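Local atomic coordinates of possible glutathione S-transferase (Rhodopseudomonas palustris, PDB entry 3M8N), a protein that probably transfers glutathione onto other compounds, as many members of the glutathione S-transferase superfamily do. Residues L20-L25 and W74-G79; V55-T60 and Y65-N70. All blocks are in the same frame, centred on the assembly; numbering follows the deposited sequence.

Interaction 1. Residues L20-L25 and W74-G79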
loop_
_atom_site.group_PDB
_atom_site.type_symbol
_atom_site.label_atom_id
_atom_site.label_comp_id
_atom_site.label_asym_id
_atom_site.label_seq_id
_atom_site.Cartn_x
_atom_site.Cartn_y
_atom_site.Cartn_z
ATOM N N LEU A 20 7.050 13.910 8.242
ATOM C CA LEU A 20 7.768 13.291 9.326
ATOM C C LEU A 20 9.055 12.684 8.797
ATOM O O LEU A 20 10.135 12.932 9.360
ATOM C CB LEU A 20 6.921 12.218 9.999
ATOM C CG LEU A 20 7.516 11.480 11.191
ATOM C CD1 LEU A 20 8.050 12.512 12.224
ATOM C CD2 LEU A 20 6.521 10.550 11.799
ATOM N N ALA A 21 8.951 11.911 7.704
ATOM C CA ALA A 21 10.125 11.373 7.011
ATOM C C ALA A 21 11.108 12.464 6.618
ATOM O O ALA A 21 12.267 12.327 6.887
ATOM C CB ALA A 21 9.703 10.543 5.789
ATOM N N LEU A 22 10.642 13.549 6.025
ATOM C CA LEU A 22 11.486 14.654 5.673
ATOM C C LEU A 22 12.193 15.317 6.884
ATOM O O LEU A 22 13.354 15.698 6.759
ATOM C CB LEU A 22 10.727 15.688 4.862
ATOM C CG LEU A 22 10.277 15.194 3.465
ATOM C CD1 LEU A 22 9.270 16.042 2.797
ATOM C CD2 LEU A 22 11.472 15.028 2.566
ATOM N N ALA A 23 11.505 15.436 8.028
ATOM C CA ALA A 23 12.103 15.937 9.262
ATOM C C ALA A 23 13.139 14.959 9.724
ATOM O O ALA A 23 14.230 15.376 10.043
ATOM C CB ALA A 23 11.083 16.118 10.324
ATOM N N LEU A 24 12.824 13.661 9.719
ATOM C CA LEU A 24 13.760 12.684 10.253
ATOM C C LEU A 24 15.022 12.566 9.419
ATOM O O LEU A 24 16.073 12.342 9.961
ATOM C CB LEU A 24 13.113 11.341 10.463
ATOM C CG LEU A 24 11.985 11.322 11.440
ATOM C CD1 LEU A 24 11.408 9.955 11.429
ATOM C CD2 LEU A 24 12.507 11.616 12.758
ATOM N N LEU A 25 14.895 12.737 8.114
ATOM C CA LEU A 25 15.977 12.716 7.150
ATOM C C LEU A 25 16.736 14.037 7.109
ATOM O O LEU A 25 17.767 14.183 6.455
ATOM C CB LEU A 25 15.448 12.401 5.735
ATOM C CG LEU A 25 14.943 10.986 5.622
ATOM C CD1 LEU A 25 14.395 10.742 4.234
ATOM C CD2 LEU A 25 16.023 10.055 5.972
ATOM N N TRP A 74 9.043 5.628 0.419
ATOM C CA TRP A 74 10.050 4.760 -0.144
ATOM C C TRP A 74 11.107 5.521 -0.971
ATOM O O TRP A 74 12.299 5.269 -0.827
ATOM C CB TRP A 74 9.395 3.663 -0.973
ATOM C CG TRP A 74 10.406 2.710 -1.528
ATOM C CD1 TRP A 74 10.818 1.530 -0.969
ATOM C CD2 TRP A 74 11.149 2.853 -2.746
ATOM N NE1 TRP A 74 11.745 0.936 -1.752
ATOM C CE2 TRP A 74 11.973 1.714 -2.860
ATOM C CE3 TRP A 74 11.157 3.815 -3.793
ATOM C CZ2 TRP A 74 12.878 1.519 -3.992
ATOM C CZ3 TRP A 74 12.040 3.636 -4.911
ATOM C CH2 TRP A 74 12.901 2.488 -4.983
ATOM N N TYR A 75 10.634 6.419 -1.819
ATOM C CA TYR A 75 11.453 7.200 -2.655
ATOM C C TYR A 75 12.464 8.021 -1.851
ATOM O O TYR A 75 13.609 8.151 -2.209
ATOM C CB TYR A 75 10.605 8.121 -3.529
ATOM C CG TYR A 75 11.469 8.971 -4.466
ATOM C CD1 TYR A 75 12.153 8.404 -5.561
ATOM C CD2 TYR A 75 11.674 10.307 -4.229
ATOM C CE1 TYR A 75 12.953 9.168 -6.412
ATOM C CE2 TYR A 75 12.515 11.053 -5.068
ATOM C CZ TYR A 75 13.112 10.472 -6.162
ATOM O OH TYR A 75 13.914 11.185 -6.975
ATOM N N LEU A 76 12.000 8.620 -0.781
ATOM C CA LEU A 76 12.816 9.511 -0.006
ATOM C C LEU A 76 13.867 8.729 0.791
ATOM O O LEU A 76 14.918 9.257 1.083
ATOM C CB LEU A 76 11.951 10.371 0.911
ATOM C CG LEU A 76 10.994 11.362 0.336
ATOM C CD1 LEU A 76 10.031 11.789 1.458
ATOM C CD2 LEU A 76 11.772 12.554 -0.216
ATOM N N ALA A 77 13.603 7.469 1.078
ATOM C CA ALA A 77 14.393 6.693 1.980
ATOM C C ALA A 77 15.434 5.835 1.388
ATOM O O ALA A 77 16.208 5.314 2.115
ATOM C CB ALA A 77 13.502 5.823 2.843
ATOM N N VAL A 78 15.451 5.655 0.072
ATOM C CA VAL A 78 16.418 4.804 -0.559
ATOM C C VAL A 78 17.770 5.409 -0.195
ATOM O O VAL A 78 17.948 6.610 -0.237
ATOM C CB VAL A 78 16.208 4.852 -2.104
ATOM C CG1 VAL A 78 17.380 4.259 -2.847
ATOM C CG2 VAL A 78 14.940 4.202 -2.505
ATOM N N GLY A 79 18.714 4.570 0.167
ATOM C CA GLY A 79 20.015 5.040 0.468
ATOM C C GLY A 79 20.199 5.818 1.760
ATOM O O GLY A 79 21.191 6.539 1.906
#

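Interaction 2. Residues V55-T60 and Y65-N70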
loop_
_atom_site.group_PDB
_atom_site.type_symbol
_atom_site.label_atom_id
_atom_site.label_comp_id
_atom_site.label_asym_id
_atom_site.label_seq_id
_atom_site.Cartn_x
_atom_site.Cartn_y
_atom_site.Cartn_z
ATOM N N VAL A 55 -3.271 14.488 -2.575
ATOM C CA VAL A 55 -2.329 15.165 -1.680
ATOM C C VAL A 55 -1.920 14.107 -0.604
ATOM O O VAL A 55 -2.794 13.461 -0.076
ATOM C CB VAL A 55 -3.069 16.391 -1.055
ATOM C CG1 VAL A 55 -2.220 17.173 -0.170
ATOM C CG2 VAL A 55 -3.567 17.285 -2.156
ATOM N N PRO A 56 -0.608 13.916 -0.283
ATOM C CA PRO A 56 0.558 14.666 -0.699
ATOM C C PRO A 56 1.014 14.330 -2.127
ATOM O O PRO A 56 0.667 13.281 -2.659
ATOM C CB PRO A 56 1.602 14.274 0.347
ATOM C CG PRO A 56 1.284 12.835 0.661
ATOM C CD PRO A 56 -0.221 12.759 0.559
ATOM N N LEU A 57 1.759 15.252 -2.721
ATOM C CA LEU A 57 2.396 15.064 -3.996
ATOM C C LEU A 57 3.787 15.589 -3.881
ATOM O O LEU A 57 3.999 16.685 -3.382
ATOM C CB LEU A 57 1.656 15.855 -5.051
ATOM C CG LEU A 57 1.677 15.426 -6.513
ATOM C CD1 LEU A 57 1.098 14.054 -6.698
ATOM C CD2 LEU A 57 0.839 16.420 -7.256
ATOM N N LEU A 58 4.745 14.786 -4.330
ATOM C CA LEU A 58 6.128 15.183 -4.330
ATOM C C LEU A 58 6.616 15.455 -5.730
ATOM O O LEU A 58 6.741 14.555 -6.501
ATOM C CB LEU A 58 6.995 14.070 -3.747
ATOM C CG LEU A 58 8.459 14.340 -3.489
ATOM C CD1 LEU A 58 8.499 15.274 -2.383
ATOM C CD2 LEU A 58 9.214 13.052 -3.160
ATOM N N GLU A 59 6.918 16.713 -6.039
ATOM C CA GLU A 59 7.649 17.052 -7.281
ATOM C C GLU A 59 9.082 16.667 -7.204
ATOM O O GLU A 59 9.848 17.238 -6.407
ATOM C CB GLU A 59 7.744 18.555 -7.477
ATOM C CG GLU A 59 6.652 19.205 -8.233
ATOM C CD GLU A 59 7.099 20.456 -8.992
ATOM O OE1 GLU A 59 8.010 20.327 -9.857
ATOM O OE2 GLU A 59 6.490 21.539 -8.737
ATOM N N THR A 60 9.458 15.719 -8.030
ATOM C CA THR A 60 10.858 15.469 -8.312
ATOM C C THR A 60 11.540 16.469 -9.294
ATOM O O THR A 60 12.051 17.565 -8.943
ATOM C CB THR A 60 10.931 14.191 -9.010
ATOM O OG1 THR A 60 10.330 13.183 -8.187
ATOM C CG2 THR A 60 12.404 13.910 -9.318
ATOM N N TYR A 65 5.603 14.443 -10.794
ATOM C CA TYR A 65 5.002 14.284 -9.466
ATOM C C TYR A 65 4.828 12.848 -8.996
ATOM O O TYR A 65 4.306 12.011 -9.695
ATOM C CB TYR A 65 3.663 14.960 -9.491
ATOM C CG TYR A 65 3.783 16.367 -9.954
ATOM C CD1 TYR A 65 4.084 17.394 -9.049
ATOM C CD2 TYR A 65 3.647 16.686 -11.283
ATOM C CE1 TYR A 65 4.216 18.688 -9.472
ATOM C CE2 TYR A 65 3.771 18.004 -11.721
ATOM C CZ TYR A 65 4.067 18.986 -10.811
ATOM O OH TYR A 65 4.208 20.274 -11.239
ATOM N N LEU A 66 5.266 12.549 -7.808
ATOM C CA LEU A 66 5.014 11.269 -7.275
ATOM C C LEU A 66 3.905 11.377 -6.247
ATOM O O LEU A 66 3.880 12.275 -5.449
ATOM C CB LEU A 66 6.316 10.704 -6.711
ATOM C CG LEU A 66 6.296 9.416 -5.937
ATOM C CD1 LEU A 66 6.116 8.272 -6.876
ATOM C CD2 LEU A 66 7.557 9.359 -5.237
ATOM N N ALA A 67 2.917 10.498 -6.356
ATOM C CA ALA A 67 1.783 10.486 -5.477
ATOM C C ALA A 67 1.854 9.290 -4.592
ATOM O O ALA A 67 2.689 8.433 -4.774
ATOM C CB ALA A 67 0.534 10.440 -6.255
ATOM N N GLU A 68 0.948 9.215 -3.632
ATOM C CA GLU A 68 0.882 8.100 -2.663
ATOM C C GLU A 68 1.937 8.245 -1.579
ATOM O O GLU A 68 3.106 7.970 -1.801
ATOM C CB GLU A 68 0.962 6.680 -3.277
ATOM C CG GLU A 68 -0.200 6.287 -4.220
ATOM C CD GLU A 68 -1.546 6.082 -3.533
ATOM O OE1 GLU A 68 -1.577 5.748 -2.310
ATOM O OE2 GLU A 68 -2.573 6.288 -4.217
ATOM N N SER A 69 1.494 8.618 -0.387
ATOM C CA SER A 69 2.368 8.842 0.720
ATOM C C SER A 69 3.304 7.724 0.946
ATOM O O SER A 69 4.400 7.986 1.274
ATOM C CB SER A 69 1.618 9.195 1.992
ATOM O OG SER A 69 0.848 8.121 2.403
ATOM N N ASN A 70 2.933 6.484 0.706
ATOM C CA ASN A 70 3.836 5.374 1.031
ATOM C C ASN A 70 4.870 5.119 -0.023
ATOM O O ASN A 70 5.951 4.627 0.289
ATOM C CB ASN A 70 3.071 4.082 1.322
ATOM C CG ASN A 70 2.377 4.077 2.676
ATOM O OD1 ASN A 70 2.286 5.043 3.385
ATOM N ND2 ASN A 70 1.885 2.977 3.003
HETATM O O HOH W 1 -0.993 11.006 -2.821
#

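Interaction 1. Residues L20-L25 and W74-G79
The bond from Leu-25 N to Ala-21 O, at 2.9 Å, with its companion from Leu-24 N to Leu-20 O, keeps segment 20-25 wound as a helical turn, and this turn sets Leu-22 and Leu-25 against Leu-76 of segment 74-79. The contact itself is apolar. Leu-22 reaches across with one branch: its CD2 lies 3.7 Å from Leu-76 CD1 and equally near Leu-76 CD2, so a single methyl sits at the fork of the opposing side chain. The two side chains cross at about a right angle. Leu-25 meets the same leucine nearer its backbone, its CD1 4.1 Å from Leu-76 CB and 3.5 Å from Leu-76 O, a methyl laid against the carbonyl of the facing helix. With its CG beside the backbone N and anti to the carbonyl carbon (chi1 -65°), Leu-76 sends both methyls to Leu-22. Leu-22 and Leu-76 also share Tyr-4 of strand 4-8, while Trp-74 and Tyr-75 turn to the second subunit, where Tyr-75 meets Arg-87 of that chain. Two helices packed side by side on one face of a central sheet are characteristic of the thioredoxin-like N-terminal domain of glutathione transferases.

Interaction 2. Residues V55-T60 and Y65-N70
The beta hairpin of strands 57-59 and 65-67, which forms one edge of the thioredoxin-like sheet with 65-67 outermost within this chain, pairs Leu-58 with Leu-66 in antiparallel register. Two backbone bonds define this hydrogen-bonded pair: Leu-58 N to Leu-66 O at 2.9 Å and Leu-66 N to Leu-58 O at 2.8 Å, both nearly straight at 173°. They differ in approach, since the first donor lies in the carbonyl plane of Leu-66 whereas the second is tilted 33° from that of Leu-58. Side chains alternate accordingly. Leu-58 and Leu-66 face helix 69-77, where both touch Tyr-75; Leu-57, Glu-59, Tyr-65 and Ala-67 occupy the other face. There Leu-57 divides its contacts, CG lying 3.6 Å from Tyr-65 CB and CD1 3.7 Å from Ala-67 CB. With its CG beside the backbone N (chi1 -54°), Tyr-65 brings its ring to Leu-57 CD2, which approaches obliquely; the side chain also touches Tyr-7 of strand 4-8. Cutting this ring back to an alanine here would probably deprive Leu-57 CD2 and Tyr-7 of an aromatic neighbour and open a gap on this face. Beyond the strands, Pro-56, preceded by a cis peptide bond, sets CG 3.9 Å from Ser-69 CB. A water bridges the diverging backbones, donating to Pro-56 O at 2.8 Å and accepting from Glu-68 N at 2.8 Å. Glu-68, at the N-cap position of helix 69-77, bonds through OE2 to Gln-54 and to His-102 of the second subunit. The chemistry thus changes along the contact: direct amide bonds and apolar packing join the strands, whereas beside the cis-proline a water satisfies backbone groups too far apart to pair directly.

How the interactions relate
Interactions 1 and 2 lie with their centres about 13 Å apart in the same N-terminal domain and share helix 69-77, which starts in interaction 2 and ends in interaction 1. Along the chain the order is 20-25, 55-60, 65-70, 74-79, so the hairpin falls between the two helical segments. They meet directly: Tyr-75 CB lies 3.7 Å from Leu-66 CD2, and Leu-76 CD2 lies 3.9 Å from Leu-58 CD2. The helix-to-helix packing therefore runs on into the hairpin face that carries Leu-58 and Leu-66, as one apolar layer between helix and sheet. Both contacts also reach the second subunit, which ties this layer to the dimer interface.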